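Long-range contact in leucyl-trna synthetase (Plasmodium falciparum, PDB 5FOC), which probably hydrolyses wrongly charged tRNA, as the editing domain of an enzyme that joins leucine to its cognate tRNA: residues S126-F140 with S251-D265. The protein carries 2 engineered substitutions. Sequence-based numbering, arbitrary orientation. Where two conformers were deposited one is given.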
ATOM      1  N   SER A 126      -4.357   0.912   0.951  1.00 19.41           N
ATOM      2  CA  SER A 126      -5.822   1.152   1.110  1.00 19.45           C
ATOM      3  C   SER A 126      -6.427   0.026   1.953  1.00 19.77           C
ATOM      4  O   SER A 126      -6.152  -1.153   1.681  1.00 22.70           O
ATOM      5  CB  SER A 126      -6.380   1.152  -0.284  1.00 20.50           C
ATOM      6  OG  SER A 126      -7.779   1.401  -0.119  1.00 24.83           O
ATOM      7  N   THR A 127      -7.285   0.369   2.926  1.00 18.86           N
ATOM      8  CA  THR A 127      -7.926  -0.617   3.774  1.00 18.94           C
ATOM      9  C   THR A 127      -9.358  -0.166   4.144  1.00 22.82           C
ATOM     10  O   THR A 127      -9.598   1.039   4.358  1.00 22.77           O
ATOM     11  CB  THR A 127      -7.094  -0.921   5.063  1.00 21.78           C
ATOM     12  OG1 THR A 127      -7.685  -1.991   5.783  1.00 24.04           O
ATOM     13  CG2 THR A 127      -6.976   0.268   5.951  1.00 24.32           C
ATOM     14  N   LEU A 128     -10.224  -1.170   4.263  1.00 21.93           N
ATOM     15  CA  LEU A 128     -11.518  -0.981   4.910  1.00 20.96           C
ATOM     16  C   LEU A 128     -11.529  -1.375   6.355  1.00 23.00           C
ATOM     17  O   LEU A 128     -12.510  -1.220   7.045  1.00 24.75           O
ATOM     18  CB  LEU A 128     -12.588  -1.779   4.160  1.00 23.02           C
ATOM     19  CG  LEU A 128     -12.773  -1.356   2.700  1.00 25.57           C
ATOM     20  CD1 LEU A 128     -13.599  -2.370   1.941  1.00 28.12           C
ATOM     21  CD2 LEU A 128     -13.335   0.044   2.654  1.00 24.35           C
ATOM     22  N   LYS A 129     -10.362  -1.836   6.883  1.00 22.69           N
ATOM     23  CA  LYS A 129     -10.281  -2.255   8.233  1.00 19.64           C
ATOM     24  C   LYS A 129      -9.065  -1.586   8.904  1.00 18.80           C
ATOM     25  O   LYS A 129      -8.090  -2.289   9.287  1.00 21.90           O
ATOM     26  CB  LYS A 129     -10.143  -3.774   8.324  1.00 23.42           C
ATOM     27  CG  LYS A 129     -11.076  -4.695   7.589  1.00 26.85           C
ATOM     28  CD  LYS A 129     -10.704  -6.128   8.016  1.00 31.82           C
ATOM     29  CE  LYS A 129     -11.188  -7.209   7.081  1.00 33.87           C
ATOM     30  NZ  LYS A 129     -10.989  -8.587   7.621  1.00 32.24           N
ATOM     31  N   PRO A 130      -9.077  -0.252   9.039  1.00 19.32           N
ATOM     32  CA  PRO A 130      -7.904   0.454   9.624  1.00 19.96           C
ATOM     33  C   PRO A 130      -7.528   0.021  11.015  1.00 19.99           C
ATOM     34  O   PRO A 130      -6.325   0.107  11.347  1.00 23.04           O
ATOM     35  CB  PRO A 130      -8.284   1.928   9.619  1.00 19.95           C
ATOM     36  CG  PRO A 130      -9.825   1.899   9.512  1.00 20.43           C
ATOM     37  CD  PRO A 130     -10.164   0.695   8.700  1.00 20.35           C
ATOM     38  N   GLU A 131      -8.467  -0.486  11.796  1.00 22.59           N
ATOM     39  CA  GLU A 131      -8.247  -0.972  13.160  1.00 19.13           C
ATOM     40  C   GLU A 131      -7.271  -2.176  13.225  1.00 19.18           C
ATOM     41  O   GLU A 131      -6.886  -2.579  14.322  1.00 24.33           O
ATOM     42  CB  GLU A 131      -9.585  -1.293  13.873  1.00 19.70           C
ATOM     43  CG  GLU A 131     -10.358  -2.499  13.338  1.00 21.08           C
ATOM     44  CD  GLU A 131     -11.078  -2.303  11.982  1.00 22.09           C
ATOM     45  OE1 GLU A 131     -11.125  -1.168  11.430  1.00 23.61           O
ATOM     46  OE2 GLU A 131     -11.604  -3.322  11.463  1.00 28.05           O
ATOM     47  N   THR A 132      -7.035  -2.814  12.090  1.00 18.74           N
ATOM     48  CA  THR A 132      -6.132  -3.969  11.981  1.00 19.24           C
ATOM     49  C   THR A 132      -4.712  -3.544  11.607  1.00 21.04           C
ATOM     50  O   THR A 132      -3.875  -4.431  11.519  1.00 22.03           O
ATOM     51  CB  THR A 132      -6.663  -4.992  10.921  1.00 20.51           C
ATOM     52  OG1 THR A 132      -6.552  -4.472   9.582  1.00 22.54           O
ATOM     53  CG2 THR A 132      -8.175  -5.400  11.242  1.00 22.35           C
ATOM     54  N   ALA A 133      -4.441  -2.266  11.418  1.00 20.31           N
ATOM     55  CA  ALA A 133      -3.136  -1.828  10.893  1.00 18.50           C
ATOM     56  C   ALA A 133      -1.978  -2.253  11.808  1.00 17.98           C
ATOM     57  O   ALA A 133      -0.814  -2.462  11.314  1.00 19.61           O
ATOM     58  CB  ALA A 133      -3.099  -0.344  10.687  1.00 22.10           C
ATOM     59  N   TYR A 134      -2.223  -2.338  13.108  1.00 19.06           N
ATOM     60  CA  TYR A 134      -1.080  -2.789  14.029  1.00 18.16           C
ATOM     61  C   TYR A 134      -0.569  -4.152  13.617  1.00 19.49           C
ATOM     62  O   TYR A 134       0.669  -4.426  13.822  1.00 22.76           O
ATOM     63  CB  TYR A 134      -1.560  -2.821  15.472  1.00 19.58           C
ATOM     64  CG  TYR A 134      -0.609  -3.315  16.528  1.00 19.30           C
ATOM     65  CD1 TYR A 134       0.427  -2.498  16.934  1.00 21.62           C
ATOM     66  CD2 TYR A 134      -0.821  -4.495  17.176  1.00 20.80           C
ATOM     67  CE1 TYR A 134       1.288  -2.896  17.965  1.00 20.50           C
ATOM     68  CE2 TYR A 134       0.037  -4.928  18.201  1.00 22.42           C
ATOM     69  CZ  TYR A 134       1.058  -4.090  18.583  1.00 21.73           C
ATOM     70  OH  TYR A 134       1.907  -4.462  19.571  1.00 26.31           O
ATOM     71  N   GLY A 135      -1.419  -5.037  13.102  1.00 21.75           N
ATOM     72  CA  GLY A 135      -1.033  -6.385  12.696  1.00 20.02           C
ATOM     73  C   GLY A 135      -0.420  -6.540  11.326  1.00 19.52           C
ATOM     74  O   GLY A 135      -0.243  -7.652  10.884  1.00 21.58           O
ATOM     75  N   GLN A 136      -0.185  -5.444  10.607  1.00 19.57           N
ATOM     76  CA  GLN A 136       0.295  -5.520   9.244  1.00 19.14           C
ATOM     77  C   GLN A 136       1.674  -6.225   9.215  1.00 18.66           C
ATOM     78  O   GLN A 136       2.547  -5.783   9.962  1.00 19.93           O
ATOM     79  CB  GLN A 136       0.423  -4.140   8.614  1.00 20.94           C
ATOM     80  CG  GLN A 136       0.722  -4.210   7.141  1.00 20.36           C
ATOM     81  CD  GLN A 136       0.854  -2.890   6.445  1.00 19.33           C
ATOM     82  OE1 GLN A 136       0.532  -1.851   7.008  1.00 20.46           O
ATOM     83  NE2 GLN A 136       1.422  -2.904   5.236  1.00 19.53           N
ATOM     84  N   ASN A 137       1.780  -7.262   8.425  1.00 18.71           N
ATOM     85  CA  ASN A 137       3.095  -8.000   8.283  1.00 18.51           C
ATOM     86  C   ASN A 137       3.758  -7.880   6.934  1.00 19.89           C
ATOM     87  O   ASN A 137       4.980  -8.120   6.790  1.00 22.36           O
ATOM     88  CB  ASN A 137       2.989  -9.437   8.811  1.00 20.35           C
ATOM     89  CG  ASN A 137       1.919 -10.279   8.167  1.00 19.90           C
ATOM     90  OD1 ASN A 137       0.887  -9.731   7.682  1.00 22.18           O
ATOM     91  ND2 ASN A 137       2.063 -11.590   8.217  1.00 21.05           N
ATOM     92  N   TYR A 138       3.022  -7.493   5.894  1.00 19.43           N
ATOM     93  CA  TYR A 138       3.499  -7.295   4.564  1.00 19.33           C
ATOM     94  C   TYR A 138       2.702  -6.178   3.893  1.00 16.19           C
ATOM     95  O   TYR A 138       1.759  -5.632   4.525  1.00 19.81           O
ATOM     96  CB  TYR A 138       3.426  -8.577   3.711  1.00 18.91           C
ATOM     97  CG  TYR A 138       4.322  -9.638   4.242  1.00 17.97           C
ATOM     98  CD1 TYR A 138       5.649  -9.601   3.892  1.00 19.93           C
ATOM     99  CD2 TYR A 138       3.892 -10.604   5.123  1.00 19.25           C
ATOM    100  CE1 TYR A 138       6.517 -10.553   4.392  1.00 19.37           C
ATOM    101  CE2 TYR A 138       4.746 -11.590   5.611  1.00 18.82           C
ATOM    102  CZ  TYR A 138       6.096 -11.515   5.260  1.00 21.11           C
ATOM    103  OH  TYR A 138       6.969 -12.487   5.811  1.00 23.10           O
ATOM    104  N   THR A 139       3.147  -5.804   2.716  1.00 16.96           N
ATOM    105  CA  THR A 139       2.427  -4.869   1.853  1.00 18.30           C
ATOM    106  C   THR A 139       2.208  -5.565   0.527  1.00 19.74           C
ATOM    107  O   THR A 139       3.107  -6.064  -0.094  1.00 19.92           O
ATOM    108  CB  THR A 139       3.264  -3.571   1.671  1.00 19.33           C
ATOM    109  OG1 THR A 139       3.390  -2.911   2.931  1.00 18.95           O
ATOM    110  CG2 THR A 139       2.658  -2.671   0.598  1.00 18.66           C
ATOM    111  N   PHE A 140       0.965  -5.622   0.058  1.00 19.46           N
ATOM    112  CA  PHE A 140       0.685  -6.258  -1.204  1.00 18.86           C
ATOM    113  C   PHE A 140       0.499  -5.264  -2.357  1.00 18.27           C
ATOM    114  O   PHE A 140      -0.056  -4.151  -2.166  1.00 20.50           O
ATOM    115  CB  PHE A 140      -0.606  -7.083  -1.180  1.00 19.20           C
ATOM    116  CG  PHE A 140      -0.598  -8.306  -0.327  1.00 19.61           C
ATOM    117  CD1 PHE A 140       0.318  -9.351  -0.545  1.00 19.96           C
ATOM    118  CD2 PHE A 140      -1.609  -8.497   0.623  1.00 19.65           C
ATOM    119  CE1 PHE A 140       0.225 -10.536   0.217  1.00 20.44           C
ATOM    120  CE2 PHE A 140      -1.698  -9.651   1.359  1.00 19.98           C
ATOM    121  CZ  PHE A 140      -0.757 -10.672   1.176  1.00 21.31           C
ATOM    122  N   SER A 251      -9.596   1.869  -5.493  1.00 23.46           N
ATOM    123  CA  SER A 251      -8.700   2.677  -4.675  1.00 19.16           C
ATOM    124  C   SER A 251      -7.296   2.781  -5.315  1.00 19.23           C
ATOM    125  O   SER A 251      -7.142   3.004  -6.499  1.00 20.26           O
ATOM    126  CB  SER A 251      -8.699   2.112  -3.254  1.00 23.03           C
ATOM    127  OG  SER A 251      -8.097   2.986  -2.334  1.00 24.59           O
ATOM    128  N   THR A 252      -6.254   2.614  -4.469  1.00 19.72           N
ATOM    129  CA  THR A 252      -4.882   2.823  -4.936  1.00 19.63           C
ATOM    130  C   THR A 252      -4.115   1.576  -5.413  1.00 19.46           C
ATOM    131  O   THR A 252      -2.984   1.736  -5.920  1.00 20.62           O
ATOM    132  CB  THR A 252      -4.016   3.360  -3.749  1.00 20.55           C
ATOM    133  OG1 THR A 252      -4.086   2.430  -2.675  1.00 22.31           O
ATOM    134  CG2 THR A 252      -4.544   4.670  -3.252  1.00 21.88           C
ATOM    135  N   GLY A 253      -4.688   0.392  -5.206  1.00 20.38           N
ATOM    136  CA  GLY A 253      -4.184  -0.834  -5.779  1.00 19.55           C
ATOM    137  C   GLY A 253      -2.971  -1.274  -4.917  1.00 19.00           C
ATOM    138  O   GLY A 253      -2.239  -2.124  -5.396  1.00 20.98           O
ATOM    139  N   ILE A 254      -2.893  -0.802  -3.693  1.00 18.97           N
ATOM    140  CA  ILE A 254      -1.820  -1.258  -2.725  1.00 19.24           C
ATOM    141  C   ILE A 254      -2.587  -1.561  -1.451  1.00 18.54           C
ATOM    142  O   ILE A 254      -3.358  -0.705  -0.970  1.00 22.28           O
ATOM    143  CB  ILE A 254      -0.827  -0.145  -2.472  1.00 18.76           C
ATOM    144  CG1 ILE A 254      -0.152   0.220  -3.787  1.00 20.82           C
ATOM    145  CG2 ILE A 254       0.234  -0.663  -1.452  1.00 17.59           C
ATOM    146  CD1 ILE A 254       0.419   1.612  -3.916  1.00 22.66           C
ATOM    147  N   VAL A 255      -2.413  -2.750  -0.910  1.00 18.66           N
ATOM    148  CA  VAL A 255      -3.084  -3.076   0.304  1.00 19.11           C
ATOM    149  C   VAL A 255      -2.173  -3.613   1.415  1.00 19.37           C
ATOM    150  O   VAL A 255      -1.276  -4.388   1.138  1.00 23.00           O
ATOM    151  CB  VAL A 255      -4.237  -4.044   0.055  1.00 23.30           C
ATOM    152  CG1 VAL A 255      -5.270  -3.408  -0.891  1.00 26.17           C
ATOM    153  CG2 VAL A 255      -3.780  -5.335  -0.509  1.00 24.63           C
ATOM    154  N   PRO A 256      -2.461  -3.224   2.641  1.00 18.62           N
ATOM    155  CA  PRO A 256      -1.773  -3.822   3.793  1.00 20.13           C
ATOM    156  C   PRO A 256      -2.123  -5.272   3.898  1.00 20.83           C
ATOM    157  O   PRO A 256      -3.296  -5.653   3.698  1.00 24.77           O
ATOM    158  CB  PRO A 256      -2.273  -3.022   4.998  1.00 20.30           C
ATOM    159  CG  PRO A 256      -3.272  -2.040   4.470  1.00 22.10           C
ATOM    160  CD  PRO A 256      -3.430  -2.183   3.026  1.00 22.56           C
ATOM    161  N   CYS A 257      -1.144  -6.141   4.163  1.00 18.89           N
ATOM    162  CA  CYS A 257      -1.350  -7.526   4.440  1.00 18.57           C
ATOM    163  C   CYS A 257      -1.498  -7.623   5.955  1.00 19.18           C
ATOM    164  O   CYS A 257      -0.566  -7.245   6.695  1.00 20.67           O
ATOM    165  CB  CYS A 257      -0.143  -8.375   3.983  1.00 18.43           C
ATOM    166  SG  CYS A 257      -0.302 -10.094   4.447  1.00 21.53           S
ATOM    167  N   VAL A 258      -2.663  -8.068   6.440  1.00 20.34           N
ATOM    168  CA  VAL A 258      -2.847  -8.434   7.830  1.00 19.76           C
ATOM    169  C   VAL A 258      -3.312  -9.859   7.874  1.00 19.67           C
ATOM    170  O   VAL A 258      -4.517 -10.126   7.967  1.00 21.42           O
ATOM    171  CB  VAL A 258      -3.832  -7.533   8.612  1.00 21.18           C
ATOM    172  CG1 VAL A 258      -3.825  -7.857  10.115  1.00 23.97           C
ATOM    173  CG2 VAL A 258      -3.494  -6.093   8.401  1.00 21.05           C
ATOM    174  N   SER A 259      -2.385 -10.806   7.845  1.00 19.40           N
ATOM    175  CA  SER A 259      -2.729 -12.201   7.621  1.00 20.21           C
ATOM    176  C   SER A 259      -3.493 -12.862   8.763  1.00 19.80           C
ATOM    177  O   SER A 259      -4.228 -13.834   8.541  1.00 26.35           O
ATOM    178  CB  SER A 259      -1.537 -13.032   7.191  1.00 17.87           C
ATOM    179  OG  SER A 259      -0.539 -12.943   8.193  1.00 20.84           O
ATOM    180  N   SER A 260      -3.396 -12.299   9.956  1.00 19.62           N
ATOM    181  CA  SER A 260      -4.150 -12.798  11.095  1.00 21.22           C
ATOM    182  C   SER A 260      -5.634 -12.549  10.965  1.00 21.75           C
ATOM    183  O   SER A 260      -6.380 -13.363  11.427  1.00 26.58           O
ATOM    184  CB  SER A 260      -3.677 -12.150  12.403  1.00 26.02           C
ATOM    185  OG  SER A 260      -3.647 -10.751  12.318  1.00 24.37           O
ATOM    186  N   ASP A 261      -5.980 -11.398  10.403  1.00 19.16           N
ATOM    187  CA  ASP A 261      -7.362 -10.880  10.492  1.00 19.59           C
ATOM    188  C   ASP A 261      -8.108 -10.828   9.191  1.00 20.49           C
ATOM    189  O   ASP A 261      -9.331 -10.417   9.187  1.00 23.75           O
ATOM    190  CB  ASP A 261      -7.295  -9.500  11.067  1.00 24.11           C
ATOM    191  CG  ASP A 261      -6.773  -9.491  12.513  1.00 22.03           C
ATOM    192  OD1 ASP A 261      -6.982 -10.485  13.249  1.00 23.24           O
ATOM    193  OD2 ASP A 261      -6.236  -8.439  12.913  1.00 25.10           O
ATOM    194  N   SER A 262      -7.490 -11.268   8.112  1.00 20.27           N
ATOM    195  CA  SER A 262      -8.093 -11.260   6.784  0.50 21.52           C
ATOM    196  C   SER A 262      -7.832 -12.581   6.099  1.00 20.05           C
ATOM    197  O   SER A 262      -6.684 -13.014   5.997  1.00 24.26           O
ATOM    198  CB  SER A 262      -7.558 -10.129   5.937  0.50 23.75           C
ATOM    199  OG  SER A 262      -7.720 -10.388   4.556  0.50 23.63           O
ATOM    200  N   THR A 263      -8.891 -13.251   5.646  1.00 22.22           N
ATOM    201  CA  THR A 263      -8.756 -14.546   4.998  1.00 22.35           C
ATOM    202  C   THR A 263      -8.072 -14.440   3.640  1.00 19.49           C
ATOM    203  O   THR A 263      -7.305 -15.339   3.283  1.00 22.84           O
ATOM    204  CB  THR A 263     -10.099 -15.272   4.893  1.00 23.50           C
ATOM    205  OG1 THR A 263     -10.593 -15.484   6.213  1.00 28.11           O
ATOM    206  CG2 THR A 263      -9.950 -16.599   4.211  1.00 26.09           C
ATOM    207  N   ASP A 264      -8.299 -13.368   2.893  1.00 20.61           N
ATOM    208  CA  ASP A 264      -7.649 -13.241   1.600  1.00 21.00           C
ATOM    209  C   ASP A 264      -6.145 -13.023   1.808  1.00 20.16           C
ATOM    210  O   ASP A 264      -5.332 -13.665   1.119  1.00 23.69           O
ATOM    211  CB  ASP A 264      -8.231 -12.168   0.670  1.00 26.38           C
ATOM    212  CG  ASP A 264      -8.412 -10.845   1.304  1.00 27.09           C
ATOM    213  OD1 ASP A 264      -8.582 -10.734   2.542  1.00 34.63           O
ATOM    214  OD2 ASP A 264      -8.429  -9.872   0.530  1.00 36.92           O
ATOM    215  N   ASP A 265      -5.804 -12.202   2.802  1.00 21.03           N
ATOM    216  CA  ASP A 265      -4.373 -11.917   3.116  1.00 19.91           C
ATOM    217  C   ASP A 265      -3.720 -13.191   3.558  1.00 20.40           C
ATOM    218  O   ASP A 265      -2.635 -13.540   3.077  1.00 23.04           O
ATOM    219  CB  ASP A 265      -4.264 -10.872   4.231  1.00 21.77           C
ATOM    220  CG  ASP A 265      -4.755  -9.482   3.792  1.00 20.44           C
ATOM    221  OD1 ASP A 265      -5.156  -9.349   2.585  1.00 25.02           O
ATOM    222  OD2 ASP A 265      -4.775  -8.542   4.606  1.00 21.18           O
TER
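Phe140 and Cys257 meet at the tight end of this contact, a worked example of backbone pairing reinforced by side-chain packing. Strands 138-141 and 254-257 run antiparallel, and Cys257 CB lies over one face of the Phe140 ring, 3.3 Å from Phe140 CE2. With its sulfur anti to the backbone N (chi1 175°), Cys257 extends SG to 4.1 Å from the ring centroid, an oblique sulfur-aromatic contact, while the Asp265 carboxylate sits at the ring edge. Asp265 OD2 also accepts from Val258 N, tying the first turn of helix 263-274 to the residue just after the strand.

On the face carrying Thr139 and Pro256, the extended Gln136 chain, from just before the strand, crosses Pro256, Gln136 CD 3.4 Å from Pro256 CB. Gln136 NE2 donates to Tyr138 O at 2.8 Å, and Cys257 N reaches that same oxygen from the opposite face of the carbonyl plane. Asn137 ND2 gives a hydrogen bond of 2.9 Å to Ser259 OG.

Toward partly exposed Thr127 and Lys129 the fit is looser: Thr127 CB only approaches Pro256 CG at 4.0 Å, and Lys129 NZ bonds weakly to Asp261 O, with Gln336 its stronger partner. The sequence of 126-135 is consistent with the threonine-rich region of related editing domains. Pro256 lacks an N-H, and Ser126 N instead joins the strands by donating to Ile254 O (2.7 Å), whereas twofold donation to Tyr138 O holds the Tyr138 end.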